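Local atomic coordinates of listeriolysin O (Listeria monocytogenes, PDB entry 4CDB), a protein that binds cholesterol-containing host membranes and, after a major conformational change, inserts and assembles into an oligomeric pore that lyses the cell. Residues 34-38 against 358-363; 39-45 against 363-369; 77-81 against 183-189. All coordinates share one frame; numbering follows the deposited sequence.

How the contacts relate
Contacts 1 and 2 are successive parts of one seam: residues 34-45 run beside 358-369, and K363 belongs to both, ending the loop-like approach of contact 1 and opening the parallel strand pair of contact 2. Their centres lie about 17 Å apart. Contact 3 is nested in the sequence between the two sides of this seam. Its centre lies about 17 Å from contact 1's and about 16 Å from contact 2's. It touches contact 1 through I362 CD1 and I77 CD1, 3.6 Å apart, but stays about 5 Å from contact 2 at the nearest atoms. Contact 2 carries three sodium ions and contact 3 one, each also involving a residue of helix 176-183 (S177, Q178, I180 or F183).

Contact 1 of 3, residues 34-38 against 358-363; sequences KNNVL and ELAVIK
K34 starts the contact by laying its aliphatic chain obliquely over E358, with K34 CE 3.6 Å from E358 CG. Bends at chi3 (-145°) and chi4 (-64°) carry the ammonium group round to its own neighbour, so that K34 NZ donates to N35 OD1 and keeps 5.1 Å from E358 OE2, too far for a salt bridge. The backbone carbonyl of K34 does more of the bridging. Two waters donate to K34 O: one also donates to L359 O and accepts from V361 N, and the other accepts from L38 N and donates to V361 O at 2.7 Å. Both fill the gap where the two chains are still too far apart for direct bonding. N35 adds a weak bond from the far end, K363 NZ to N35 O at 3.2 Å; the lysine chain gets there by turning at chi3 (-61°). At L38 the backbones finally meet. K363 N donates to L38 O at 2.8 Å, almost perfectly straight at the hydrogen, and the same oxygen receives a CH contact from I362 CA. The leucine side chain sets CD1 3.9 Å from A360 CB, while its CB comes alongside I362 CG1; L99 and V100 of helix 97-100 also pack on it. This is the start of a parallel strand pair: two loops, far apart in sequence and first joined through water, converge until strand 39-41 can dock along the long strand 362-385, whose other neighbour here is strand 59-74.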
loop_
_atom_site.group_PDB
_atom_site.type_symbol
_atom_site.label_atom_id
_atom_site.label_comp_id
_atom_site.label_asym_id
_atom_site.label_seq_id
_atom_site.Cartn_x
_atom_site.Cartn_y
_atom_site.Cartn_z
ATOM N N LYS A 34 -18.042 3.142 22.606
ATOM C CA LYS A 34 -17.939 3.678 21.252
ATOM C C LYS A 34 -16.592 3.347 20.615
ATOM O O LYS A 34 -16.459 3.325 19.392
ATOM C CB LYS A 34 -18.153 5.195 21.255
ATOM C CG LYS A 34 -16.949 5.991 21.736
ATOM C CD LYS A 34 -17.093 7.468 21.422
ATOM C CE LYS A 34 -15.746 8.093 21.085
ATOM N NZ LYS A 34 -14.797 8.060 22.231
ATOM N N ASN A 35 -15.597 3.083 21.454
ATOM C CA ASN A 35 -14.253 2.795 20.977
ATOM C C ASN A 35 -14.085 1.337 20.567
ATOM O O ASN A 35 -13.047 0.955 20.029
ATOM C CB ASN A 35 -13.224 3.162 22.048
ATOM C CG ASN A 35 -13.293 4.624 22.447
ATOM O OD1 ASN A 35 -13.289 5.514 21.596
ATOM N ND2 ASN A 35 -13.366 4.879 23.749
ATOM N N ASN A 36 -15.112 0.527 20.816
ATOM C CA ASN A 36 -15.023 -0.911 20.577
ATOM C C ASN A 36 -16.200 -1.503 19.799
ATOM O O ASN A 36 -16.324 -2.722 19.684
ATOM C CB ASN A 36 -14.842 -1.656 21.902
ATOM C CG ASN A 36 -13.565 -1.265 22.622
ATOM O OD1 ASN A 36 -12.542 -0.992 21.993
ATOM N ND2 ASN A 36 -13.618 -1.237 23.949
ATOM N N VAL A 37 -17.058 -0.640 19.264
ATOM C CA VAL A 37 -18.221 -1.089 18.502
ATOM C C VAL A 37 -17.857 -1.541 17.085
ATOM O O VAL A 37 -18.332 -2.575 16.612
ATOM C CB VAL A 37 -19.315 0.003 18.456
ATOM C CG1 VAL A 37 -20.286 -0.243 17.315
ATOM C CG2 VAL A 37 -20.054 0.058 19.783
ATOM N N LEU A 38 -17.005 -0.772 16.416
ATOM C CA LEU A 38 -16.606 -1.089 15.048
ATOM C C LEU A 38 -15.168 -1.594 15.003
ATOM O O LEU A 38 -14.221 -0.817 15.148
ATOM C CB LEU A 38 -16.760 0.139 14.149
ATOM C CG LEU A 38 -18.161 0.747 14.067
ATOM C CD1 LEU A 38 -18.130 2.046 13.283
ATOM C CD2 LEU A 38 -19.126 -0.234 13.429
ATOM N N GLU A 358 -21.075 11.578 18.458
ATOM C CA GLU A 358 -19.646 11.296 18.520
ATOM C C GLU A 358 -19.175 10.537 17.282
ATOM O O GLU A 358 -19.919 9.742 16.704
ATOM C CB GLU A 358 -19.313 10.506 19.785
ATOM C CG GLU A 358 -17.944 10.814 20.358
ATOM C CD GLU A 358 -17.894 12.148 21.076
ATOM O OE1 GLU A 358 -18.970 12.700 21.391
ATOM O OE2 GLU A 358 -16.777 12.640 21.332
ATOM N N LEU A 359 -17.933 10.789 16.882
ATOM C CA LEU A 359 -17.379 10.205 15.667
ATOM C C LEU A 359 -17.137 8.704 15.821
ATOM O O LEU A 359 -16.489 8.262 16.771
ATOM C CB LEU A 359 -16.080 10.923 15.289
ATOM C CG LEU A 359 -15.524 10.714 13.880
ATOM C CD1 LEU A 359 -16.568 11.067 12.835
ATOM C CD2 LEU A 359 -14.269 11.546 13.679
ATOM N N ALA A 360 -17.675 7.925 14.888
ATOM C CA ALA A 360 -17.486 6.477 14.884
ATOM C C ALA A 360 -16.173 6.118 14.203
ATOM O O ALA A 360 -15.945 6.489 13.052
ATOM C CB ALA A 360 -18.645 5.795 14.179
ATOM N N VAL A 361 -15.315 5.393 14.915
ATOM C CA VAL A 361 -14.006 5.029 14.388
ATOM C C VAL A 361 -13.867 3.514 14.248
ATOM O O VAL A 361 -14.191 2.764 15.171
ATOM C CB VAL A 361 -12.869 5.561 15.289
ATOM C CG1 VAL A 361 -11.507 5.291 14.654
ATOM C CG2 VAL A 361 -13.055 7.053 15.563
ATOM N N ILE A 362 -13.392 3.069 13.089
ATOM C CA ILE A 362 -13.136 1.651 12.870
ATOM C C ILE A 362 -11.769 1.251 13.423
ATOM O O ILE A 362 -10.736 1.779 13.007
ATOM C CB ILE A 362 -13.209 1.276 11.378
ATOM C CG1 ILE A 362 -14.580 1.626 10.799
ATOM C CG2 ILE A 362 -12.922 -0.203 11.188
ATOM C CD1 ILE A 362 -14.792 1.108 9.383
ATOM N N LYS A 363 -11.769 0.310 14.361
ATOM C CA LYS A 363 -10.530 -0.172 14.958
ATOM C C LYS A 363 -10.026 -1.423 14.245
ATOM O O LYS A 363 -10.661 -2.475 14.296
ATOM C CB LYS A 363 -10.731 -0.447 16.450
ATOM C CG LYS A 363 -9.503 -0.999 17.152
ATOM C CD LYS A 363 -9.624 -0.848 18.661
ATOM C CE LYS A 363 -9.750 0.619 19.051
ATOM N NZ LYS A 363 -9.884 0.808 20.523
HETATM O O HOH W 1 -15.679 5.591 17.654
HETATM O O HOH W 2 -15.905 1.946 17.118
#

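Contact 2 of 3, residues 39-45 against 363-369; sequences VYHGDAV and KNNSEYI. With NA (sodium ion), chain H; NA (sodium ion), chain K; NA (sodium ion), chain R.
Y40 hooks onto the neighbouring strand through both of its backbone polar atoms: Y40 N donates to K363 O at 2.8 Å, and Y40 O receives N365 N nearly head-on. G42 N to N365 O closes the H41-N365 bridge; beyond it the pairing slips by one residue, E367 N bonding D43 O rather than G42 O. G42 CA lies 3.8 Å from S366 CB. Side chains add two more bonds. N365 ND2 donates to H41 ND1 at 3.0 Å, with amide and imidazole planes 76° apart and the nitrogen tilted out of the ring plane. E367, its chain extended beyond CG, reaches across with OE1 to accept V45 N at 2.9 Å. Apolar contact is slight: V39 lies alongside the K363 chain, and V45 CG1 meets I369 CG1 at 3.9 Å while CG2 lies over the E367-Y368 backbone. Three sodium ions sit beside the pair, none bridging its two segments. N364 OD1, 3.3 Å from Y40 CB, shares one with I180 O; N364 ND2 donates to Q72 O. D43 OD2 binds another, at a site that includes S177, and Y368 OH a third together with E171 and Q178. S177 hydrogen-bonds Y40 OH, S366 OG and D43 N. With ND1 an acceptor, H41 is probably neutral. The S177 bonds and the sodium-mediated I180 link hold helix 176-183 to this edge; they would probably have to break for that segment to insert.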
loop_
_atom_site.group_PDB
_atom_site.type_symbol
_atom_site.label_atom_id
_atom_site.label_comp_id
_atom_site.label_asym_id
_atom_site.label_seq_id
_atom_site.Cartn_x
_atom_site.Cartn_y
_atom_site.Cartn_z
ATOM N N VAL A 39 -15.010 -2.899 14.800
ATOM C CA VAL A 39 -13.689 -3.516 14.799
ATOM C C VAL A 39 -13.479 -4.483 13.635
ATOM O O VAL A 39 -14.405 -5.173 13.205
ATOM C CB VAL A 39 -13.424 -4.278 16.116
ATOM C CG1 VAL A 39 -13.233 -3.308 17.268
ATOM C CG2 VAL A 39 -14.564 -5.238 16.410
ATOM N N TYR A 40 -12.251 -4.518 13.126
ATOM C CA TYR A 40 -11.839 -5.553 12.186
ATOM C C TYR A 40 -10.683 -6.363 12.765
ATOM O O TYR A 40 -9.573 -5.853 12.922
ATOM C CB TYR A 40 -11.434 -4.963 10.834
ATOM C CG TYR A 40 -10.743 -5.974 9.944
ATOM C CD1 TYR A 40 -11.455 -7.017 9.364
ATOM C CD2 TYR A 40 -9.378 -5.894 9.696
ATOM C CE1 TYR A 40 -10.827 -7.950 8.557
ATOM C CE2 TYR A 40 -8.743 -6.822 8.890
ATOM C CZ TYR A 40 -9.472 -7.847 8.324
ATOM O OH TYR A 40 -8.842 -8.771 7.521
ATOM N N HIS A 41 -10.950 -7.622 13.085
ATOM C CA HIS A 41 -9.913 -8.508 13.594
ATOM C C HIS A 41 -9.307 -9.316 12.450
ATOM O O HIS A 41 -9.943 -10.227 11.919
ATOM C CB HIS A 41 -10.476 -9.431 14.675
ATOM C CG HIS A 41 -11.006 -8.706 15.871
ATOM N ND1 HIS A 41 -10.210 -7.920 16.678
ATOM C CD2 HIS A 41 -12.250 -8.650 16.403
ATOM C CE1 HIS A 41 -10.942 -7.409 17.650
ATOM N NE2 HIS A 41 -12.185 -7.836 17.508
ATOM N N GLY A 42 -8.078 -8.978 12.075
ATOM C CA GLY A 42 -7.420 -9.616 10.949
ATOM C C GLY A 42 -6.851 -10.988 11.259
ATOM O O GLY A 42 -7.228 -11.618 12.248
ATOM N N ASP A 43 -5.939 -11.450 10.407
ATOM C CA ASP A 43 -5.323 -12.759 10.581
ATOM C C ASP A 43 -4.489 -12.826 11.852
ATOM O O ASP A 43 -3.965 -11.814 12.322
ATOM C CB ASP A 43 -4.430 -13.108 9.389
ATOM C CG ASP A 43 -5.212 -13.310 8.110
ATOM O OD1 ASP A 43 -6.441 -13.520 8.187
ATOM O OD2 ASP A 43 -4.593 -13.264 7.025
ATOM N N ALA A 44 -4.371 -14.028 12.401
ATOM C CA ALA A 44 -3.449 -14.288 13.497
ATOM C C ALA A 44 -2.313 -15.159 12.972
ATOM O O ALA A 44 -2.550 -16.277 12.516
ATOM C CB ALA A 44 -4.167 -14.988 14.638
ATOM N N VAL A 45 -1.085 -14.652 13.019
ATOM C CA VAL A 45 0.064 -15.431 12.563
ATOM C C VAL A 45 0.521 -16.397 13.648
ATOM O O VAL A 45 1.067 -15.982 14.670
ATOM C CB VAL A 45 1.245 -14.532 12.154
ATOM C CG1 VAL A 45 2.465 -15.382 11.814
ATOM C CG2 VAL A 45 0.855 -13.657 10.978
ATOM N N LYS A 363 -11.769 0.310 14.361
ATOM C CA LYS A 363 -10.530 -0.172 14.958
ATOM C C LYS A 363 -10.026 -1.423 14.245
ATOM O O LYS A 363 -10.661 -2.475 14.296
ATOM C CB LYS A 363 -10.731 -0.447 16.450
ATOM C CG LYS A 363 -9.503 -0.999 17.152
ATOM C CD LYS A 363 -9.624 -0.848 18.661
ATOM C CE LYS A 363 -9.750 0.619 19.051
ATOM N NZ LYS A 363 -9.884 0.808 20.523
ATOM N N ASN A 364 -8.881 -1.303 13.579
ATOM C CA ASN A 364 -8.308 -2.426 12.842
ATOM C C ASN A 364 -7.062 -2.995 13.507
ATOM O O ASN A 364 -6.224 -2.253 14.016
ATOM C CB ASN A 364 -7.958 -2.013 11.410
ATOM C CG ASN A 364 -9.145 -1.470 10.650
ATOM O OD1 ASN A 364 -9.843 -2.208 9.956
ATOM N ND2 ASN A 364 -9.380 -0.169 10.772
ATOM N N ASN A 365 -6.948 -4.319 13.495
ATOM C CA ASN A 365 -5.715 -4.988 13.892
ATOM C C ASN A 365 -5.520 -6.271 13.089
ATOM O O ASN A 365 -6.447 -7.065 12.931
ATOM C CB ASN A 365 -5.694 -5.274 15.396
ATOM C CG ASN A 365 -6.547 -6.465 15.779
ATOM O OD1 ASN A 365 -6.031 -7.496 16.210
ATOM N ND2 ASN A 365 -7.859 -6.329 15.623
ATOM N N SER A 366 -4.313 -6.460 12.569
ATOM C CA SER A 366 -4.021 -7.621 11.740
ATOM C C SER A 366 -2.551 -8.001 11.812
ATOM O O SER A 366 -1.676 -7.133 11.813
ATOM C CB SER A 366 -4.416 -7.353 10.286
ATOM O OG SER A 366 -4.073 -8.448 9.455
ATOM N N GLU A 367 -2.285 -9.300 11.875
ATOM C CA GLU A 367 -0.921 -9.801 11.825
ATOM C C GLU A 367 -0.666 -10.400 10.451
ATOM O O GLU A 367 -1.566 -10.983 9.846
ATOM C CB GLU A 367 -0.690 -10.855 12.907
ATOM C CG GLU A 367 -0.852 -10.341 14.326
ATOM C CD GLU A 367 -0.678 -11.434 15.362
ATOM O OE1 GLU A 367 -0.581 -12.617 14.969
ATOM O OE2 GLU A 367 -0.635 -11.111 16.566
ATOM N N TYR A 368 0.560 -10.250 9.961
ATOM C CA TYR A 368 0.921 -10.781 8.653
ATOM C C TYR A 368 2.399 -11.153 8.573
ATOM O O TYR A 368 3.215 -10.691 9.371
ATOM C CB TYR A 368 0.556 -9.787 7.546
ATOM C CG TYR A 368 1.323 -8.483 7.584
ATOM C CD1 TYR A 368 0.892 -7.421 8.370
ATOM C CD2 TYR A 368 2.472 -8.311 6.823
ATOM C CE1 TYR A 368 1.591 -6.225 8.402
ATOM C CE2 TYR A 368 3.176 -7.123 6.849
ATOM C CZ TYR A 368 2.731 -6.083 7.638
ATOM O OH TYR A 368 3.435 -4.902 7.662
ATOM N N ILE A 369 2.732 -11.999 7.604
ATOM C CA ILE A 369 4.114 -12.394 7.385
ATOM C C ILE A 369 4.733 -11.548 6.281
ATOM O O ILE A 369 4.294 -11.590 5.131
ATOM C CB ILE A 369 4.223 -13.881 7.007
ATOM C CG1 ILE A 369 3.716 -14.760 8.152
ATOM C CG2 ILE A 369 5.656 -14.237 6.653
ATOM C CD1 ILE A 369 3.716 -16.243 7.838
HETATM NA NA NA H . -10.865 -2.265 7.736
HETATM NA NA NA K . 1.869 -2.867 6.565
HETATM NA NA NA R . -5.144 -12.566 4.481
HETATM O O HOH W 3 -1.974 -11.929 7.231
HETATM O O HOH W 4 -11.011 0.650 8.350
HETATM O O HOH W 5 -13.427 -1.492 6.746
#

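Contact 3 of 3, residues 77-81 against 183-189; sequences IQVVN and FGTAFKA. With NA (sodium ion), chain N.
Q78 reaches F183 by folding back on itself: CG stands beside the backbone N and anti to the carbonyl carbon (chi1 -62°), and a second turn at chi2 (-57°) swings the amide toward the end of helix 176-183. This brings Q78 CG to 3.3 Å from F183 O and lets both residues bind one sodium ion, Q78 OE1 at 2.9 Å and F183 O at 2.8 Å. A water at 2.6 Å and the hydroxyl of Y265 also bind the ion, and K214 donates a hydrogen bond to Q78 OE1. G184 then leaves the helix with positive phi (79°), and a type I turn from G184 to F187 leads into helix 187-194. The turn presents A186 CB to the other segment, 3.9 Å from Q78 CB and 3.8 Å from V80 CG2. V80 sets its other methyl, CG1, on A189 CB, 3.9 Å away. The contact thus seats the turn between helix 176-183 and helix 187-194 against strand 77-78 and the chain just after it. It belongs to the soluble form of a cholesterol-dependent cytolysin, in which residues 176-189, which become a transmembrane beta strand in the pore, are still folded as one helix, a turn and the start of a second.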
loop_
_atom_site.group_PDB
_atom_site.type_symbol
_atom_site.label_atom_id
_atom_site.label_comp_id
_atom_site.label_asym_id
_atom_site.label_seq_id
_atom_site.Cartn_x
_atom_site.Cartn_y
_atom_site.Cartn_z
ATOM N N ILE A 77 -14.649 6.056 6.398
ATOM C CA ILE A 77 -15.172 4.796 5.884
ATOM C C ILE A 77 -15.015 4.766 4.370
ATOM O O ILE A 77 -15.366 5.728 3.687
ATOM C CB ILE A 77 -16.665 4.616 6.222
ATOM C CG1 ILE A 77 -16.961 5.102 7.643
ATOM C CG2 ILE A 77 -17.089 3.162 6.015
ATOM C CD1 ILE A 77 -16.244 4.329 8.724
ATOM N N GLN A 78 -14.492 3.659 3.851
ATOM C CA GLN A 78 -14.300 3.492 2.413
ATOM C C GLN A 78 -15.608 3.133 1.710
ATOM O O GLN A 78 -16.536 2.616 2.334
ATOM C CB GLN A 78 -13.238 2.425 2.141
ATOM C CG GLN A 78 -11.870 2.775 2.703
ATOM C CD GLN A 78 -11.356 4.096 2.172
ATOM O OE1 GLN A 78 -11.210 4.272 0.963
ATOM N NE2 GLN A 78 -11.103 5.040 3.072
ATOM N N VAL A 79 -15.675 3.406 0.411
ATOM C CA VAL A 79 -16.878 3.132 -0.364
ATOM C C VAL A 79 -16.619 2.087 -1.447
ATOM O O VAL A 79 -15.680 2.223 -2.232
ATOM C CB VAL A 79 -17.411 4.413 -1.046
ATOM C CG1 VAL A 79 -18.606 4.085 -1.919
ATOM C CG2 VAL A 79 -17.776 5.468 -0.011
ATOM N N VAL A 80 -17.441 1.043 -1.484
ATOM C CA VAL A 80 -17.396 0.095 -2.590
ATOM C C VAL A 80 -18.100 0.732 -3.784
ATOM O O VAL A 80 -19.302 0.987 -3.736
ATOM C CB VAL A 80 -18.066 -1.242 -2.225
ATOM C CG1 VAL A 80 -18.076 -2.183 -3.425
ATOM C CG2 VAL A 80 -17.353 -1.884 -1.045
ATOM N N ASN A 81 -17.341 0.992 -4.845
ATOM C CA ASN A 81 -17.819 1.791 -5.974
ATOM C C ASN A 81 -19.126 1.312 -6.603
ATOM O O ASN A 81 -19.966 2.122 -6.999
ATOM C CB ASN A 81 -16.732 1.907 -7.046
ATOM C CG ASN A 81 -17.218 2.623 -8.291
ATOM O OD1 ASN A 81 -17.497 1.995 -9.312
ATOM N ND2 ASN A 81 -17.327 3.944 -8.209
ATOM N N PHE A 183 -6.828 -0.446 3.835
ATOM C CA PHE A 183 -7.696 0.155 2.828
ATOM C C PHE A 183 -9.177 -0.173 3.025
ATOM O O PHE A 183 -10.006 0.134 2.168
ATOM C CB PHE A 183 -7.248 -0.275 1.430
ATOM C CG PHE A 183 -5.833 0.111 1.103
ATOM C CD1 PHE A 183 -5.527 1.404 0.708
ATOM C CD2 PHE A 183 -4.808 -0.820 1.188
ATOM C CE1 PHE A 183 -4.224 1.762 0.404
ATOM C CE2 PHE A 183 -3.503 -0.467 0.884
ATOM C CZ PHE A 183 -3.211 0.825 0.492
ATOM N N GLY A 184 -9.508 -0.794 4.152
ATOM C CA GLY A 184 -10.885 -1.161 4.432
ATOM C C GLY A 184 -11.288 -2.425 3.698
ATOM O O GLY A 184 -10.555 -2.905 2.832
ATOM N N THR A 185 -12.455 -2.963 4.042
ATOM C CA THR A 185 -12.976 -4.177 3.413
ATOM C C THR A 185 -13.230 -3.953 1.924
ATOM O O THR A 185 -13.241 -4.898 1.128
ATOM C CB THR A 185 -14.275 -4.649 4.111
ATOM O OG1 THR A 185 -14.022 -4.847 5.508
ATOM C CG2 THR A 185 -14.786 -5.953 3.512
ATOM N N ALA A 186 -13.407 -2.691 1.548
ATOM C CA ALA A 186 -13.620 -2.321 0.152
ATOM C C ALA A 186 -12.467 -2.749 -0.759
ATOM O O ALA A 186 -12.626 -2.802 -1.977
ATOM C CB ALA A 186 -13.862 -0.820 0.033
ATOM N N PHE A 187 -11.315 -3.055 -0.170
ATOM C CA PHE A 187 -10.172 -3.531 -0.943
ATOM C C PHE A 187 -10.482 -4.822 -1.710
ATOM O O PHE A 187 -9.970 -5.027 -2.810
ATOM C CB PHE A 187 -8.937 -3.723 -0.056
ATOM C CG PHE A 187 -7.811 -4.444 -0.745
ATOM C CD1 PHE A 187 -7.001 -3.785 -1.660
ATOM C CD2 PHE A 187 -7.572 -5.786 -0.492
ATOM C CE1 PHE A 187 -5.970 -4.452 -2.304
ATOM C CE2 PHE A 187 -6.544 -6.456 -1.132
ATOM C CZ PHE A 187 -5.745 -5.789 -2.040
ATOM N N LYS A 188 -11.318 -5.681 -1.129
ATOM C CA LYS A 188 -11.661 -6.961 -1.750
ATOM C C LYS A 188 -12.336 -6.758 -3.103
ATOM O O LYS A 188 -12.070 -7.492 -4.055
ATOM C CB LYS A 188 -12.555 -7.801 -0.832
ATOM C CG LYS A 188 -11.992 -8.009 0.568
ATOM C CD LYS A 188 -12.926 -8.829 1.456
ATOM C CE LYS A 188 -12.640 -10.318 1.336
ATOM N NZ LYS A 188 -12.973 -11.055 2.591
ATOM N N ALA A 189 -13.213 -5.762 -3.182
ATOM C CA ALA A 189 -13.869 -5.421 -4.441
ATOM C C ALA A 189 -12.847 -4.918 -5.456
ATOM O O ALA A 189 -12.871 -5.307 -6.623
ATOM C CB ALA A 189 -14.953 -4.377 -4.212
HETATM NA NA NA N . -9.712 1.935 -0.002
HETATM O O HOH W 6 -8.353 3.941 0.865
#